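Local atomic coordinates of DUF3845 domain-containing protein (Bacteroides thetaiotaomicron VPI-5482, PDB entry 3GF6), a protein that is of unknown function but is a predicted bacterial lipoprotein with an all-beta fold built from two antiparallel sheets. Residues Tyr7-Gly11 with Gln143-Pro147; Val10-Glu16 with Met155-Lys161. All blocks are in the same frame, centred on the assembly; numbering follows the deposited sequence.

Contact 1. Residues Tyr7-Gly11 with Gln143-Pro147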
# COMPACT_ATOMS: atom_id res chain seq x y z
N TYR A 7 -4.47 17.37 4.13
CA TYR A 7 -4.45 16.28 5.10
C TYR A 7 -5.49 15.29 4.66
O TYR A 7 -6.63 15.70 4.45
CB TYR A 7 -4.77 16.81 6.49
CG TYR A 7 -4.93 15.82 7.63
CD1 TYR A 7 -3.96 14.84 7.92
CD2 TYR A 7 -6.06 15.87 8.44
CE1 TYR A 7 -4.13 13.97 9.00
CE2 TYR A 7 -6.24 15.00 9.50
CZ TYR A 7 -5.27 14.05 9.79
OH TYR A 7 -5.50 13.20 10.86
N TYR A 8 -5.08 14.03 4.50
CA TYR A 8 -5.87 12.99 3.86
C TYR A 8 -6.09 11.73 4.75
O TYR A 8 -5.69 10.62 4.38
CB TYR A 8 -5.16 12.56 2.60
CG TYR A 8 -5.01 13.60 1.49
CD1 TYR A 8 -6.11 14.31 1.00
CD2 TYR A 8 -3.80 13.79 0.88
CE1 TYR A 8 -5.98 15.22 -0.08
CE2 TYR A 8 -3.64 14.71 -0.18
CZ TYR A 8 -4.75 15.39 -0.68
OH TYR A 8 -4.58 16.28 -1.74
N PRO A 9 -6.76 11.90 5.91
CA PRO A 9 -6.96 10.76 6.82
C PRO A 9 -8.00 9.74 6.33
O PRO A 9 -9.02 10.11 5.74
CB PRO A 9 -7.45 11.43 8.12
CG PRO A 9 -8.21 12.65 7.65
CD PRO A 9 -7.41 13.11 6.40
N VAL A 10 -7.74 8.48 6.63
CA VAL A 10 -8.70 7.41 6.42
C VAL A 10 -8.71 6.63 7.69
O VAL A 10 -7.64 6.22 8.17
CB VAL A 10 -8.35 6.54 5.23
CG1 VAL A 10 -9.26 5.28 5.15
CG2 VAL A 10 -8.39 7.39 3.94
N GLY A 11 -9.91 6.42 8.22
CA GLY A 11 -10.10 5.71 9.46
C GLY A 11 -10.41 4.23 9.29
O GLY A 11 -9.74 3.52 8.54
N GLN A 143 -3.44 7.92 -4.40
CA GLN A 143 -4.04 8.69 -3.30
C GLN A 143 -5.29 9.52 -3.70
O GLN A 143 -5.38 10.69 -3.36
CB GLN A 143 -2.99 9.57 -2.61
CG GLN A 143 -3.32 9.84 -1.12
CD GLN A 143 -2.35 10.75 -0.42
OE1 GLN A 143 -1.63 11.55 -1.03
NE2 GLN A 143 -2.32 10.62 0.86
N PRO A 144 -6.28 8.89 -4.39
CA PRO A 144 -7.51 9.64 -4.63
C PRO A 144 -8.22 9.89 -3.31
O PRO A 144 -8.25 9.00 -2.46
CB PRO A 144 -8.34 8.69 -5.50
CG PRO A 144 -7.87 7.30 -5.07
CD PRO A 144 -6.38 7.49 -4.85
N TYR A 145 -8.79 11.07 -3.11
CA TYR A 145 -9.34 11.40 -1.81
C TYR A 145 -10.65 12.16 -1.91
O TYR A 145 -10.76 13.14 -2.65
CB TYR A 145 -8.36 12.23 -0.99
CG TYR A 145 -8.75 12.26 0.46
CD1 TYR A 145 -9.53 13.29 0.99
CD2 TYR A 145 -8.38 11.22 1.29
CE1 TYR A 145 -9.90 13.29 2.35
CE2 TYR A 145 -8.75 11.21 2.65
CZ TYR A 145 -9.51 12.25 3.16
OH TYR A 145 -9.86 12.23 4.49
N PRO A 146 -11.66 11.74 -1.14
CA PRO A 146 -11.71 10.60 -0.22
C PRO A 146 -11.89 9.30 -1.01
O PRO A 146 -12.66 9.26 -1.96
CB PRO A 146 -12.92 10.90 0.66
CG PRO A 146 -13.49 12.19 0.19
CD PRO A 146 -12.92 12.49 -1.13
N PRO A 147 -11.14 8.25 -0.66
CA PRO A 147 -11.12 7.07 -1.53
C PRO A 147 -12.49 6.40 -1.75
O PRO A 147 -12.78 5.89 -2.86
CB PRO A 147 -10.14 6.12 -0.83
CG PRO A 147 -9.76 6.73 0.46
CD PRO A 147 -10.28 8.12 0.53

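Contact 2. Residues Val10-Glu16 with Met155-Lys161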
# COMPACT_ATOMS: atom_id res chain seq x y z
N VAL A 10 -7.74 8.48 6.63
CA VAL A 10 -8.70 7.41 6.42
C VAL A 10 -8.71 6.63 7.69
O VAL A 10 -7.64 6.22 8.17
CB VAL A 10 -8.35 6.54 5.23
CG1 VAL A 10 -9.26 5.28 5.15
CG2 VAL A 10 -8.39 7.39 3.94
N GLY A 11 -9.91 6.42 8.22
CA GLY A 11 -10.10 5.71 9.46
C GLY A 11 -10.41 4.23 9.29
O GLY A 11 -9.74 3.52 8.54
N ASP A 12 -11.45 3.77 10.00
CA ASP A 12 -11.82 2.35 9.96
C ASP A 12 -12.68 2.07 8.72
O ASP A 12 -13.89 1.95 8.79
CB ASP A 12 -12.51 1.93 11.25
CG ASP A 12 -11.66 2.23 12.49
OD1 ASP A 12 -10.40 2.08 12.45
OD2 ASP A 12 -12.27 2.62 13.52
N VAL A 13 -12.01 2.01 7.58
CA VAL A 13 -12.68 1.93 6.31
C VAL A 13 -12.40 0.55 5.72
O VAL A 13 -11.28 0.04 5.81
CB VAL A 13 -12.20 3.02 5.35
CG1 VAL A 13 -12.68 2.74 3.95
CG2 VAL A 13 -12.69 4.36 5.82
N ASP A 14 -13.42 -0.03 5.12
CA ASP A 14 -13.29 -1.31 4.44
C ASP A 14 -14.10 -1.27 3.13
O ASP A 14 -15.32 -1.52 3.13
CB ASP A 14 -13.79 -2.44 5.33
CG ASP A 14 -13.45 -3.79 4.80
OD1 ASP A 14 -13.02 -3.91 3.64
OD2 ASP A 14 -13.63 -4.77 5.56
N ILE A 15 -13.40 -0.93 2.06
CA ILE A 15 -13.93 -0.86 0.69
C ILE A 15 -13.36 -1.99 -0.15
O ILE A 15 -12.12 -2.16 -0.22
CB ILE A 15 -13.50 0.49 0.02
CG1 ILE A 15 -14.20 1.67 0.69
CG2 ILE A 15 -13.77 0.50 -1.49
CD1 ILE A 15 -13.42 2.98 0.58
N GLU A 16 -14.23 -2.77 -0.79
CA GLU A 16 -13.78 -3.78 -1.76
C GLU A 16 -14.69 -3.73 -2.96
O GLU A 16 -15.90 -3.86 -2.80
CB GLU A 16 -13.82 -5.20 -1.17
CG GLU A 16 -12.59 -5.61 -0.40
CD GLU A 16 -12.58 -7.10 -0.05
OE1 GLU A 16 -12.81 -7.96 -0.95
OE2 GLU A 16 -12.36 -7.39 1.14
N MSE A 155 -9.59 -1.58 -3.50
CA MSE A 155 -9.47 -2.09 -2.15
C MSE A 155 -8.95 -0.97 -1.29
O MSE A 155 -7.96 -0.30 -1.62
CB MSE A 155 -8.52 -3.30 -2.03
CG MSE A 155 -8.58 -4.03 -0.69
SE MSE A 155 -6.90 -4.89 -0.21
CE MSE A 155 -5.81 -3.30 0.21
N CYS A 156 -9.62 -0.76 -0.17
CA CYS A 156 -9.16 0.23 0.80
C CYS A 156 -9.47 -0.31 2.19
O CYS A 156 -10.63 -0.51 2.54
CB CYS A 156 -9.86 1.59 0.59
SG CYS A 156 -9.23 2.88 1.69
N LYS A 157 -8.43 -0.57 2.96
CA LYS A 157 -8.54 -1.10 4.31
C LYS A 157 -7.72 -0.26 5.27
O LYS A 157 -6.47 -0.24 5.22
CB LYS A 157 -8.16 -2.59 4.40
CG LYS A 157 -9.18 -3.52 3.71
CD LYS A 157 -8.68 -4.92 3.57
CE LYS A 157 -9.63 -5.74 2.64
NZ LYS A 157 -11.07 -5.88 3.07
N GLY A 158 -8.43 0.46 6.12
CA GLY A 158 -7.81 1.33 7.11
C GLY A 158 -8.11 1.05 8.56
O GLY A 158 -9.12 0.41 8.93
N GLY A 159 -7.23 1.52 9.41
CA GLY A 159 -7.49 1.50 10.86
C GLY A 159 -7.72 0.07 11.33
O GLY A 159 -6.98 -0.85 10.92
N MSE A 160 -8.77 -0.11 12.11
CA MSE A 160 -9.07 -1.46 12.65
C MSE A 160 -9.59 -2.40 11.59
O MSE A 160 -9.66 -3.63 11.83
CB MSE A 160 -10.06 -1.38 13.82
CG MSE A 160 -9.71 -0.38 14.79
SE MSE A 160 -11.05 -0.39 16.14
CE MSE A 160 -10.11 -1.60 17.27
N LYS A 161 -9.90 -1.89 10.40
CA LYS A 161 -10.19 -2.77 9.27
C LYS A 161 -8.92 -3.30 8.60
O LYS A 161 -8.99 -4.27 7.86
CB LYS A 161 -11.05 -2.07 8.21
CG LYS A 161 -12.37 -1.54 8.72
CD LYS A 161 -13.22 -2.63 9.33
CE LYS A 161 -14.60 -2.09 9.66
NZ LYS A 161 -15.52 -3.20 10.03

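Contact 1. Residues Tyr7-Gly11 with Gln143-Pro147
Tyr8 and Tyr145 form the apolar centre of this meeting of two loops. Tyr8 CD1 sits above one face of the Tyr145 ring, offset toward the rim, and comes 3.4 Å from Tyr145 CG. The two rings meet obliquely, their planes inclined at 47°. The backbone joins in as well: Tyr8 CA lies over the same ring, 3.9 Å from its centroid, as a CH-pi contact. Pro146 CB lies over the opposite face, so the ring is held between the other loop and its own cis-proline neighbour. With CG turned away from the backbone N (chi1 -165°), the Tyr145 ring reaches across to Tyr8 and Pro9. The extended side chain of Gln143 runs at about a right angle to that of Tyr8, its amide plane tilted 64° from the ring. Farther along, Val10 CG2 packs 3.8 Å from Pro147 CG and also approaches the edge of the Tyr145 ring.

The polar edge is one short bond. Tyr145 OH donates to Pro9 O at 2.6 Å, in the carbonyl plane and on a lone pair. Pro9 CD closes on the same hydroxyl at 3.2 Å from Tyr145 OH. The hydroxyl of Tyr8 bonds to Asn93 instead.

This is loop-to-loop packing, not strand pairing. The N-terminal segment 7-11 leads into strand 14-16. The loop holding 143-147 connects strands 129-139 and 153-158. Pro9 and Val10 rest on Tyr133 and Tyr135 of strand 129-139, while Pro147 packs on Val153 and Cys156 of strand 153-158.

Contact 2. Residues Val10-Glu16 with Met155-Lys161
Lys157 NZ meets the carboxylate of Asp14 on its syn side and that of Glu16 on its anti side, tilted out of both planes. The carboxylate of Asp12 is approached from above its plane by the backbone of Met160. Asp14 and Glu16 belong to an antiparallel strand pair, 14-16 with 153-158, in one of the two sheets of this all-beta fold. Lys157 NZ lies 2.8 Å from Asp14 OD1, 31° out of the carboxylate plane. It is also 2.8 Å from Glu16 OE2, and the three residues form a salt-bridge network. The Lys157 chain runs beside Asp14 and bends at its end (chi4 -60°), which brings the ammonium between the two acids. With an alanine at this position, Asp14 and Glu16 would probably lose the positive charge they share, and Asp14 in particular would be less held. Glu16 also has a long, weak ion pair with Arg180.

Asp12 OD1 accepts Met160 N at 2.8 Å, nearly straight (170°). This ties the turn after strand 153-158 to the approach to strand 14-16. Asp12 is itself the centre of an inverse gamma turn.

Ile15 and Cys156 are the hydrogen-bonded pair, with bonds in both directions between their backbones. Their side chains share the face away from Lys157, where Ile15 CB lies 3.8 Å from Cys156 CB. Val10 CG1 and Val13 CG1 approach the sulfur there. Gly158 and Gly159 lie close against Gly11 O and Asp12 OD1, respectively. Val13 O accepts Gly158 N in its carbonyl plane at 2.9 Å, and Lys161 CB packs 3.2 Å from the same Val13 O.

Contact 1 and contact 2 use successive parts of one N-terminal segment and share Val10 and Gly11. Their centres are about 10 Å apart, on the same side of the centre of the chain. Val10 belongs to both: its CG2 packs in contact 1 and its CG1 in contact 2. Pro147 of contact 1 also meets contact 2 directly, with Pro147 CG 4.1 Å from Cys156 SG. Val10, Pro147 and Cys156 therefore join the two contacts by apolar packing. Residues 8-10 pack on a loop, and 14-16 then pair with strand 153-158. The protein's function is unknown, and both contacts join the N-terminal segment to the sheet and the loop beside it.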